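Local coordinates for protein methyltransferase (Streptomyces avermitilis, PDB 3GIW) that binds S-adenosyl-L-homocysteine in a Rossmann-like fold and is probably an S-adenosylmethionine-dependent methyltransferase whose substrate is not known, at residues A[136-139]-A[145-148]; A[154-157]-A[161-164]. All coordinates share one frame; numbering follows the deposited sequence.

Contact 1 (A[136-139]-A[145-148]); sequences VEAD and SILD
Ala138 meets Ile146 and Ser145 where the end of strand 132-137 faces the short helix 143-147. The apolar part is one pair: Ala138 CB lies 3.8 Å from Ile146 CG1. Alanine suits this place because its single methyl lets the helix backbone come near, with the CA atoms of Ala138 and Ile146 6.4 Å apart. The branched Ile146 also reaches Val111 of the adjacent strand, as Ala138 does.

Two methyls make van der Waals contacts with carbonyl oxygens. Val136 CG1 is 4.4 Å from Ser145 O. In Ile146, CG1 stands anti to the carbonyl carbon (chi1 -61°); with chi2 extended (173°), this sends CD1 toward the loop, where it comes 4.1 Å from Asp139 O.

The polar part runs through a water, which accepts from the backbone N of Asp139 at 3.0 Å. The same water donates to Ser145 OG at 2.7 Å. Ser145 OG sits between its own backbone N and carbonyl carbon (chi1 70°), and it is also hydrogen-bonded to Asp142 O, so a small hydroxyl serves both the helix start and the bridge. Asp139 CB turns away from the helix; its OD1 takes the N-H of Leu141.

Asp139 and Met140 are S-adenosyl-L-homocysteine-binding residues, although the site holds no such ligand in this model, so the turn borders the cofactor pocket, at the carboxyl ends of the parallel strands, as in Rossmann-fold methyltransferases.

Contact 2 (A[154-157]-A[161-164]); sequences DTLD and PVAL
The loop that leads from helix 150-153 into strand 163-167 turns back on itself, and Leu156 from its first half meets Val162 just before the strand begins. Their nearest carbons, Leu156 CD1 and Val162 CG1, are 4.4 Å apart, a loose apolar touch between two methyls. In Leu156, CG lies beside the backbone N and anti to the carbonyl carbon (chi1 -54°), and chi2 near 180° sets CD1 anti to CA. The extended leucine covers part of the 8.2 Å between the CA atoms of Leu156 and Val162, and the valine methyl meets it. Val162 answers with both methyls: CG1 receives Leu156, while CG2 lies 4.4 Å from Asp157 O. A beta-branched residue suits the extended backbone that Val162 already has on entering the strand.

The contact lies at the amino ends of the parallel strands, and the loop is the return of the right-handed beta-alpha-beta crossover of the Rossmann-like fold, from strand 132-137 through helices 143-147 and 150-153 to the interior strand 163-167. Gln81 of the neighbouring strand 81-85 serves both segments, with OE1 taking the N-H of Asp157 and NE2 giving to Pro161 O. Leu156 also packs on Arg107 and Val109 of the next strand, and Val162 on Leu190, so the leucine and valine are buried although they touch each other lightly.

Asp157 keeps its carboxylate within the turn: OD1 is hydrogen-bonded to Thr159 OG1 and OD2 forms a salt bridge with Arg160 NE. An aspartate's short arm fits partners two and three residues further along the chain.

How the contacts relate
After building strands 81-85 and 107-112, the chain forms strand 132-137 at one outer edge of the sheet; contact 1 then closes the short loop into helix 143-147. Helix 150-153 follows, and contact 2 closes the next loop, which delivers the chain to strand 163-167 in the interior of the sheet. The contacts are in series, neither nested nor crossed, and together they mark the two ends of the crossover that carries the chain past strands 107-112 and 81-85. Contact 1 belongs to the cofactor-binding end and contact 2 lies away from the S-adenosyl-L-homocysteine site; their centres are 14 Å apart and they do not touch.

Contact 1 (A[136-139]-A[145-148])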
loop_
_atom_site.group_PDB
_atom_site.type_symbol
_atom_site.label_atom_id
_atom_site.label_comp_id
_atom_site.label_asym_id
_atom_site.label_seq_id
_atom_site.Cartn_x
_atom_site.Cartn_y
_atom_site.Cartn_z
ATOM N N VAL A 136 -2.727 -13.746 4.908
ATOM C CA VAL A 136 -2.806 -13.736 6.369
ATOM C C VAL A 136 -3.730 -12.579 6.774
ATOM O O VAL A 136 -3.522 -11.453 6.366
ATOM C CB VAL A 136 -1.344 -13.524 6.982
ATOM C CG1 VAL A 136 -1.393 -13.309 8.503
ATOM C CG2 VAL A 136 -0.393 -14.665 6.593
ATOM N N GLU A 137 -4.771 -12.853 7.548
ATOM C CA GLU A 137 -5.564 -11.809 8.172
ATOM C C GLU A 137 -4.906 -11.422 9.490
ATOM O O GLU A 137 -4.868 -12.217 10.419
ATOM C CB GLU A 137 -7.004 -12.280 8.416
ATOM C CG GLU A 137 -7.937 -11.191 8.853
ATOM C CD GLU A 137 -9.345 -11.714 9.052
ATOM O OE1 GLU A 137 -9.605 -12.368 10.094
ATOM O OE2 GLU A 137 -10.179 -11.510 8.153
ATOM N N ALA A 138 -4.398 -10.188 9.561
ATOM C CA ALA A 138 -3.631 -9.716 10.732
ATOM C C ALA A 138 -3.563 -8.210 10.736
ATOM O O ALA A 138 -3.753 -7.555 9.700
ATOM C CB ALA A 138 -2.232 -10.333 10.748
ATOM N N ASP A 139 -3.253 -7.678 11.923
ATOM C CA ASP A 139 -3.130 -6.244 12.156
ATOM C C ASP A 139 -1.657 -5.874 12.324
ATOM O O ASP A 139 -0.941 -6.484 13.147
ATOM C CB ASP A 139 -3.877 -5.888 13.440
ATOM C CG ASP A 139 -4.195 -4.410 13.541
ATOM O OD1 ASP A 139 -3.370 -3.572 13.125
ATOM O OD2 ASP A 139 -5.304 -4.094 14.041
ATOM N N SER A 145 2.337 -11.488 15.020
ATOM C CA SER A 145 1.237 -12.192 14.344
ATOM C C SER A 145 1.450 -12.334 12.823
ATOM O O SER A 145 0.905 -13.248 12.206
ATOM C CB SER A 145 -0.105 -11.483 14.612
ATOM O OG SER A 145 -0.200 -10.234 13.968
ATOM N N ILE A 146 2.204 -11.400 12.234
ATOM C CA ILE A 146 2.561 -11.451 10.844
ATOM C C ILE A 146 3.812 -12.289 10.690
ATOM O O ILE A 146 3.815 -13.255 9.959
ATOM C CB ILE A 146 2.746 -10.015 10.265
ATOM C CG1 ILE A 146 1.412 -9.237 10.386
ATOM C CG2 ILE A 146 3.272 -10.068 8.858
ATOM C CD1 ILE A 146 1.439 -7.758 10.014
ATOM N N LEU A 147 4.886 -11.910 11.396
ATOM C CA LEU A 147 6.218 -12.499 11.148
ATOM C C LEU A 147 6.320 -13.993 11.541
ATOM O O LEU A 147 7.069 -14.759 10.918
ATOM C CB LEU A 147 7.300 -11.674 11.868
ATOM C CG LEU A 147 7.438 -10.207 11.433
ATOM C CD1 LEU A 147 8.348 -9.392 12.366
ATOM C CD2 LEU A 147 7.927 -10.188 10.026
ATOM N N ASP A 148 5.543 -14.404 12.525
ATOM C CA ASP A 148 5.489 -15.819 12.945
ATOM C C ASP A 148 4.310 -16.614 12.376
ATOM O O ASP A 148 4.092 -17.776 12.771
ATOM C CB ASP A 148 5.433 -15.915 14.465
ATOM C CG ASP A 148 6.681 -15.405 15.111
ATOM O OD1 ASP A 148 7.758 -15.514 14.469
ATOM O OD2 ASP A 148 6.562 -14.894 16.244
HETATM O O HOH W 1 -2.837 -9.738 14.109
#

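Contact 2 (A[154-157]-A[161-164])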
loop_
_atom_site.group_PDB
_atom_site.type_symbol
_atom_site.label_atom_id
_atom_site.label_comp_id
_atom_site.label_asym_id
_atom_site.label_seq_id
_atom_site.Cartn_x
_atom_site.Cartn_y
_atom_site.Cartn_z
ATOM N N ASP A 154 5.964 -20.600 5.792
ATOM C CA ASP A 154 5.918 -21.596 4.720
ATOM C C ASP A 154 6.049 -21.040 3.334
ATOM O O ASP A 154 6.154 -21.814 2.371
ATOM C CB ASP A 154 4.636 -22.434 4.786
ATOM C CG ASP A 154 4.614 -23.371 5.975
ATOM O OD1 ASP A 154 5.691 -23.638 6.551
ATOM O OD2 ASP A 154 3.500 -23.829 6.324
ATOM N N THR A 155 6.014 -19.708 3.216
ATOM C CA THR A 155 6.023 -19.082 1.918
ATOM C C THR A 155 7.354 -18.378 1.657
ATOM O O THR A 155 7.964 -18.611 0.629
ATOM C CB THR A 155 4.813 -18.117 1.769
ATOM O OG1 THR A 155 3.604 -18.880 1.980
ATOM C CG2 THR A 155 4.752 -17.486 0.372
ATOM N N LEU A 156 7.781 -17.511 2.579
ATOM C CA LEU A 156 8.999 -16.728 2.450
ATOM C C LEU A 156 10.174 -17.351 3.209
ATOM O O LEU A 156 9.999 -17.979 4.262
ATOM C CB LEU A 156 8.785 -15.316 2.964
ATOM C CG LEU A 156 7.614 -14.535 2.366
ATOM C CD1 LEU A 156 7.561 -13.119 2.976
ATOM C CD2 LEU A 156 7.672 -14.545 0.829
ATOM N N ASP A 157 11.372 -17.146 2.667
ATOM C CA ASP A 157 12.632 -17.481 3.310
ATOM C C ASP A 157 13.237 -16.192 3.818
ATOM O O ASP A 157 13.758 -15.376 3.042
ATOM C CB ASP A 157 13.533 -18.144 2.271
ATOM C CG ASP A 157 14.903 -18.487 2.788
ATOM O OD1 ASP A 157 15.306 -18.031 3.876
ATOM O OD2 ASP A 157 15.617 -19.253 2.068
ATOM N N PRO A 161 16.612 -11.841 0.471
ATOM C CA PRO A 161 15.964 -10.540 0.397
ATOM C C PRO A 161 14.453 -10.611 0.193
ATOM O O PRO A 161 13.929 -11.430 -0.570
ATOM C CB PRO A 161 16.674 -9.865 -0.776
ATOM C CG PRO A 161 18.024 -10.535 -0.822
ATOM C CD PRO A 161 17.743 -11.957 -0.472
ATOM N N VAL A 162 13.779 -9.668 0.845
ATOM C CA VAL A 162 12.332 -9.472 0.748
ATOM C C VAL A 162 12.051 -7.976 0.522
ATOM O O VAL A 162 12.739 -7.128 1.097
ATOM C CB VAL A 162 11.663 -9.892 2.090
ATOM C CG1 VAL A 162 10.165 -9.632 2.094
ATOM C CG2 VAL A 162 11.864 -11.413 2.402
ATOM N N ALA A 163 11.075 -7.655 -0.341
ATOM C CA ALA A 163 10.521 -6.293 -0.409
ATOM C C ALA A 163 9.283 -6.199 0.476
ATOM O O ALA A 163 8.297 -6.926 0.255
ATOM C CB ALA A 163 10.148 -5.919 -1.812
ATOM N N LEU A 164 9.362 -5.315 1.461
ATOM C CA LEU A 164 8.287 -4.992 2.370
ATOM C C LEU A 164 7.532 -3.834 1.725
ATOM O O LEU A 164 8.079 -2.737 1.598
ATOM C CB LEU A 164 8.836 -4.590 3.735
ATOM C CG LEU A 164 7.820 -4.201 4.796
ATOM C CD1 LEU A 164 6.877 -5.339 5.174
ATOM C CD2 LEU A 164 8.529 -3.672 6.057
#